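Local coordinates for protein quinoline 2-oxidoreductase large subunit (Pseudomonas putida, PDB 1T3Q) that probably hydroxylates quinoline at carbon 2 as the molybdenum-bearing subunit of a xanthine dehydrogenase family enzyme that holds a molybdopterin cytosine dinucleotide cofactor, at residues D485-R490 against G555-A560; S562-R567 against L624-T629. All blocks are in the same frame, centred on the assembly; numbering follows the deposited sequence.

Interactions 1 and 2 hold the same helix, 549-576, against one face of a four-stranded mixed sheet, whose neighbouring antiparallel strands 486-491 and 625-629 they use in turn; their centres lie 8 Å apart. In interaction 1 every touching residue is buried, and with alanine and serine at the closest points the axes approach to 6.8 Å. Interaction 2, farther from the centre of the chain, buries a similar area at 7.5 Å but includes two partly exposed residues, Ile563 and Arg567. Each has one water bridge: a serine hydroxyl takes part in the first, an arginine in the second. Thr488 OG1 and Thr627 OG1, 2.6 Å apart and probably hydrogen-bonded, join the strands on the sheet's other face.

Interaction 1. Residues D485-R490 against G555-A560; sequences DSATVR and GSIGRA
Val489 has CG1 anti to its backbone N (chi1 174°), which leaves CG2 beside that N and facing helix 549-576; in Ser556, chi1 of 60° sets OG between the backbone N and the carbonyl carbon, close to Ala487. The Val489 methyl CG2 reaches Ala560 CB at 3.8 Å and, more loosely, CG2 of Ile557. Two residues back on the strand, on the same face, Ala487 CB rests against the helix surface formed by Ser556 and Ile557, 3.4 Å from Ser556 OG and 3.9 Å from Ile557 CG1. Ala560 CB in turn sits 3.4 Å from the carbonyl oxygen Ala487 O, so the strand backbone itself forms part of the packing surface. With Ala487, Ser556 and Ala560 at the closest points, the helix and strand axes approach to 6.8 Å at a crossing angle of -42°, as a helix packed on one face of a sheet. Val497 and Val499 of the adjoining strand, with Leu514, Ala518 and Leu522 of helix 510-522, extend the apolar layer. A water links the two elements, donating to Ser556 OG at 2.8 Å and to Ser486 O at 3.1 Å. Ser556 OG also bonds to Ile552 O one helical turn earlier, while Ser486 O has a second partner in Ser502 OG. Direct contact is thus mainly van der Waals, with no direct polar bond between the segments, and Ser556 OG and Ser486 O are satisfied by the water and these neighbours.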
loop_
_atom_site.group_PDB
_atom_site.type_symbol
_atom_site.label_atom_id
_atom_site.label_comp_id
_atom_site.label_asym_id
_atom_site.label_seq_id
_atom_site.Cartn_x
_atom_site.Cartn_y
_atom_site.Cartn_z
ATOM N N ASP B 485 -17.795 -19.401 -2.247
ATOM C CA ASP B 485 -17.847 -17.947 -2.272
ATOM C C ASP B 485 -18.308 -17.384 -0.941
ATOM O O ASP B 485 -19.504 -17.365 -0.636
ATOM C CB ASP B 485 -18.787 -17.480 -3.382
ATOM C CG ASP B 485 -18.359 -17.969 -4.746
ATOM O OD1 ASP B 485 -18.775 -19.079 -5.145
ATOM O OD2 ASP B 485 -17.592 -17.248 -5.417
ATOM N N SER B 486 -17.355 -16.912 -0.147
ATOM C CA SER B 486 -17.685 -16.376 1.159
ATOM C C SER B 486 -17.644 -14.856 1.183
ATOM O O SER B 486 -17.030 -14.221 0.328
ATOM C CB SER B 486 -16.725 -16.928 2.217
ATOM O OG SER B 486 -15.417 -16.393 2.065
ATOM N N ALA B 487 -18.327 -14.287 2.165
ATOM C CA ALA B 487 -18.359 -12.847 2.354
ATOM C C ALA B 487 -18.257 -12.639 3.846
ATOM O O ALA B 487 -18.640 -13.510 4.628
ATOM C CB ALA B 487 -19.666 -12.260 1.836
ATOM N N THR B 488 -17.722 -11.493 4.244
ATOM C CA THR B 488 -17.611 -11.182 5.650
ATOM C C THR B 488 -18.350 -9.879 5.870
ATOM O O THR B 488 -18.317 -8.984 5.023
ATOM C CB THR B 488 -16.140 -11.030 6.089
ATOM O OG1 THR B 488 -15.464 -12.284 5.927
ATOM C CG2 THR B 488 -16.061 -10.608 7.545
ATOM N N VAL B 489 -19.045 -9.797 6.995
ATOM C CA VAL B 489 -19.791 -8.601 7.339
ATOM C C VAL B 489 -19.517 -8.278 8.791
ATOM O O VAL B 489 -19.642 -9.139 9.667
ATOM C CB VAL B 489 -21.314 -8.798 7.142
ATOM C CG1 VAL B 489 -22.068 -7.578 7.661
ATOM C CG2 VAL B 489 -21.625 -9.004 5.672
ATOM N N ARG B 490 -19.117 -7.037 9.038
ATOM C CA ARG B 490 -18.847 -6.571 10.383
ATOM C C ARG B 490 -19.690 -5.342 10.634
ATOM O O ARG B 490 -19.777 -4.459 9.784
ATOM C CB ARG B 490 -17.374 -6.176 10.556
ATOM C CG ARG B 490 -17.073 -5.516 11.908
ATOM C CD ARG B 490 -15.601 -5.119 12.022
ATOM N NE ARG B 490 -15.269 -4.013 11.125
ATOM C CZ ARG B 490 -14.037 -3.714 10.724
ATOM N NH1 ARG B 490 -13.002 -4.437 11.137
ATOM N NH2 ARG B 490 -13.838 -2.697 9.899
ATOM N N GLY B 555 -26.374 -13.671 -1.934
ATOM C CA GLY B 555 -26.391 -14.847 -1.081
ATOM C C GLY B 555 -25.343 -14.883 0.019
ATOM O O GLY B 555 -25.681 -15.144 1.177
ATOM N N SER B 556 -24.078 -14.624 -0.323
ATOM C CA SER B 556 -23.006 -14.653 0.672
ATOM C C SER B 556 -23.099 -13.496 1.657
ATOM O O SER B 556 -22.993 -13.689 2.866
ATOM C CB SER B 556 -21.624 -14.646 -0.003
ATOM O OG SER B 556 -21.418 -13.490 -0.794
ATOM N N ILE B 557 -23.277 -12.286 1.146
ATOM C CA ILE B 557 -23.395 -11.146 2.040
ATOM C C ILE B 557 -24.651 -11.359 2.883
ATOM O O ILE B 557 -24.675 -11.044 4.071
ATOM C CB ILE B 557 -23.483 -9.827 1.241
ATOM C CG1 ILE B 557 -22.130 -9.553 0.570
ATOM C CG2 ILE B 557 -23.864 -8.671 2.164
ATOM C CD1 ILE B 557 -22.145 -8.380 -0.388
ATOM N N GLY B 558 -25.682 -11.923 2.264
ATOM C CA GLY B 558 -26.922 -12.194 2.971
ATOM C C GLY B 558 -26.678 -13.082 4.175
ATOM O O GLY B 558 -27.042 -12.733 5.296
ATOM N N ARG B 559 -26.043 -14.228 3.944
ATOM C CA ARG B 559 -25.736 -15.166 5.021
ATOM C C ARG B 559 -24.879 -14.552 6.126
ATOM O O ARG B 559 -25.191 -14.686 7.308
ATOM C CB ARG B 559 -24.997 -16.394 4.474
ATOM C CG ARG B 559 -25.842 -17.401 3.707
ATOM C CD ARG B 559 -25.169 -18.780 3.779
ATOM N NE ARG B 559 -25.096 -19.238 5.166
ATOM C CZ ARG B 559 -24.175 -20.065 5.657
ATOM N NH1 ARG B 559 -24.220 -20.406 6.938
ATOM N NH2 ARG B 559 -23.202 -20.539 4.890
ATOM N N ALA B 560 -23.781 -13.899 5.744
ATOM C CA ALA B 560 -22.888 -13.300 6.721
ATOM C C ALA B 560 -23.596 -12.207 7.518
ATOM O O ALA B 560 -23.472 -12.142 8.743
ATOM C CB ALA B 560 -21.653 -12.737 6.031
HETATM O O HOH W 1 -18.940 -12.533 -1.508
#

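Interaction 2. Residues S562-R567 against L624-T629; sequences SIVRER and LEATAT
A water donates a hydrogen bond to Glu625 O at 2.7 Å and accepts one from Arg567 NH2 at 3.0 Å, lying in the plane of the guanidinium at its edge. This bridge spans the helix-on-sheet packing of helix 549-576 against an outermost strand, within this chain, of a four-stranded mixed sheet; the segment directions differ by 143°. Arg567 NH2 also bonds to Thr623 O, just ahead of the strand, so two groups fix that end of the guanidinium. Beneath it, Ile563 CG2 lies 3.6 Å from the plane, over its centre. Ile563 CG2, anti to the backbone N (chi1 -64° for CG1), also meets Ala626 CB at 3.5 Å, so one methyl serves both arginine and strand. CD1 of Ile563 extends the row to Ala628. Val564 presses CG1 on the strand backbone, 3.4 Å from Leu624 C and 3.5 Å from Glu625 N. Helix 602-611 packs on Leu624 through Val606, Ala609 and Tyr610, and Glu625 OE2 bonds to Thr539 N of the second subunit. At the start of the strand segment, Leu624 CD2 stands 4.0 Å from both Val564 O and Arg567 CB.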
loop_
_atom_site.group_PDB
_atom_site.type_symbol
_atom_site.label_atom_id
_atom_site.label_comp_id
_atom_site.label_asym_id
_atom_site.label_seq_id
_atom_site.Cartn_x
_atom_site.Cartn_y
_atom_site.Cartn_z
ATOM N N SER B 562 -26.739 -11.943 8.025
ATOM C CA SER B 562 -27.782 -12.566 8.836
ATOM C C SER B 562 -27.237 -13.028 10.182
ATOM O O SER B 562 -27.888 -12.865 11.212
ATOM C CB SER B 562 -28.395 -13.757 8.094
ATOM O OG SER B 562 -29.358 -14.412 8.903
ATOM N N ILE B 563 -26.039 -13.602 10.171
ATOM C CA ILE B 563 -25.433 -14.081 11.404
ATOM C C ILE B 563 -25.296 -12.964 12.426
ATOM O O ILE B 563 -25.677 -13.127 13.588
ATOM C CB ILE B 563 -24.044 -14.695 11.151
ATOM C CG1 ILE B 563 -24.186 -15.941 10.270
ATOM C CG2 ILE B 563 -23.374 -15.039 12.480
ATOM C CD1 ILE B 563 -22.871 -16.499 9.800
ATOM N N VAL B 564 -24.751 -11.826 12.007
ATOM C CA VAL B 564 -24.587 -10.727 12.942
ATOM C C VAL B 564 -25.923 -10.040 13.223
ATOM O O VAL B 564 -26.147 -9.543 14.327
ATOM C CB VAL B 564 -23.529 -9.714 12.439
ATOM C CG1 VAL B 564 -22.172 -10.398 12.388
ATOM C CG2 VAL B 564 -23.902 -9.180 11.067
ATOM N N ARG B 565 -26.814 -10.031 12.238
ATOM C CA ARG B 565 -28.135 -9.433 12.423
ATOM C C ARG B 565 -28.856 -10.172 13.552
ATOM O O ARG B 565 -29.452 -9.553 14.430
ATOM C CB ARG B 565 -28.968 -9.530 11.139
ATOM C CG ARG B 565 -30.401 -8.988 11.286
ATOM C CD ARG B 565 -31.134 -8.908 9.944
ATOM N NE ARG B 565 -31.464 -10.224 9.404
ATOM C CZ ARG B 565 -32.108 -10.426 8.260
ATOM N NH1 ARG B 565 -32.368 -11.662 7.849
ATOM N NH2 ARG B 565 -32.489 -9.394 7.519
ATOM N N GLU B 566 -28.788 -11.500 13.533
ATOM C CA GLU B 566 -29.437 -12.303 14.565
ATOM C C GLU B 566 -28.910 -11.971 15.957
ATOM O O GLU B 566 -29.674 -11.924 16.910
ATOM C CB GLU B 566 -29.258 -13.799 14.283
ATOM C CG GLU B 566 -30.118 -14.293 13.135
ATOM C CD GLU B 566 -31.601 -14.132 13.430
ATOM O OE1 GLU B 566 -32.392 -13.981 12.473
ATOM O OE2 GLU B 566 -31.973 -14.161 14.625
ATOM N N ARG B 567 -27.609 -11.723 16.073
ATOM C CA ARG B 567 -27.038 -11.398 17.371
ATOM C C ARG B 567 -27.539 -10.039 17.846
ATOM O O ARG B 567 -27.716 -9.819 19.045
ATOM C CB ARG B 567 -25.509 -11.453 17.299
ATOM C CG ARG B 567 -25.020 -12.886 17.131
ATOM C CD ARG B 567 -23.544 -13.003 16.783
ATOM N NE ARG B 567 -23.207 -14.392 16.480
ATOM C CZ ARG B 567 -22.087 -14.780 15.880
ATOM N NH1 ARG B 567 -21.872 -16.065 15.641
ATOM N NH2 ARG B 567 -21.181 -13.883 15.512
ATOM N N LEU B 624 -19.613 -9.398 16.478
ATOM C CA LEU B 624 -20.424 -8.777 15.434
ATOM C C LEU B 624 -19.764 -8.733 14.054
ATOM O O LEU B 624 -19.951 -7.788 13.288
ATOM C CB LEU B 624 -20.881 -7.370 15.852
ATOM C CG LEU B 624 -21.994 -7.307 16.911
ATOM C CD1 LEU B 624 -22.531 -5.879 16.993
ATOM C CD2 LEU B 624 -23.135 -8.260 16.555
ATOM N N GLU B 625 -18.990 -9.769 13.748
ATOM C CA GLU B 625 -18.342 -9.912 12.452
ATOM C C GLU B 625 -18.448 -11.400 12.142
ATOM O O GLU B 625 -18.104 -12.238 12.979
ATOM C CB GLU B 625 -16.866 -9.483 12.502
ATOM C CG GLU B 625 -16.171 -9.571 11.142
ATOM C CD GLU B 625 -14.823 -8.854 11.102
ATOM O OE1 GLU B 625 -14.191 -8.843 10.024
ATOM O OE2 GLU B 625 -14.398 -8.299 12.139
ATOM N N ALA B 626 -18.940 -11.728 10.954
ATOM C CA ALA B 626 -19.108 -13.126 10.579
ATOM C C ALA B 626 -18.846 -13.353 9.102
ATOM O O ALA B 626 -18.934 -12.429 8.291
ATOM C CB ALA B 626 -20.523 -13.593 10.937
ATOM N N THR B 627 -18.546 -14.602 8.761
ATOM C CA THR B 627 -18.248 -14.992 7.393
ATOM C C THR B 627 -19.091 -16.206 7.012
ATOM O O THR B 627 -19.349 -17.078 7.841
ATOM C CB THR B 627 -16.747 -15.344 7.255
ATOM O OG1 THR B 627 -15.964 -14.203 7.629
ATOM C CG2 THR B 627 -16.406 -15.747 5.824
ATOM N N ALA B 628 -19.522 -16.258 5.758
ATOM C CA ALA B 628 -20.328 -17.372 5.291
ATOM C C ALA B 628 -20.230 -17.535 3.787
ATOM O O ALA B 628 -20.201 -16.556 3.044
ATOM C CB ALA B 628 -21.791 -17.164 5.689
ATOM N N THR B 629 -20.170 -18.780 3.334
ATOM C CA THR B 629 -20.129 -19.032 1.912
ATOM C C THR B 629 -21.559 -19.286 1.453
ATOM O O THR B 629 -22.414 -19.688 2.251
ATOM C CB THR B 629 -19.269 -20.260 1.567
ATOM O OG1 THR B 629 -19.223 -20.412 0.143
ATOM C CG2 THR B 629 -19.866 -21.523 2.188
HETATM O O HOH W 2 -18.842 -14.642 13.859
#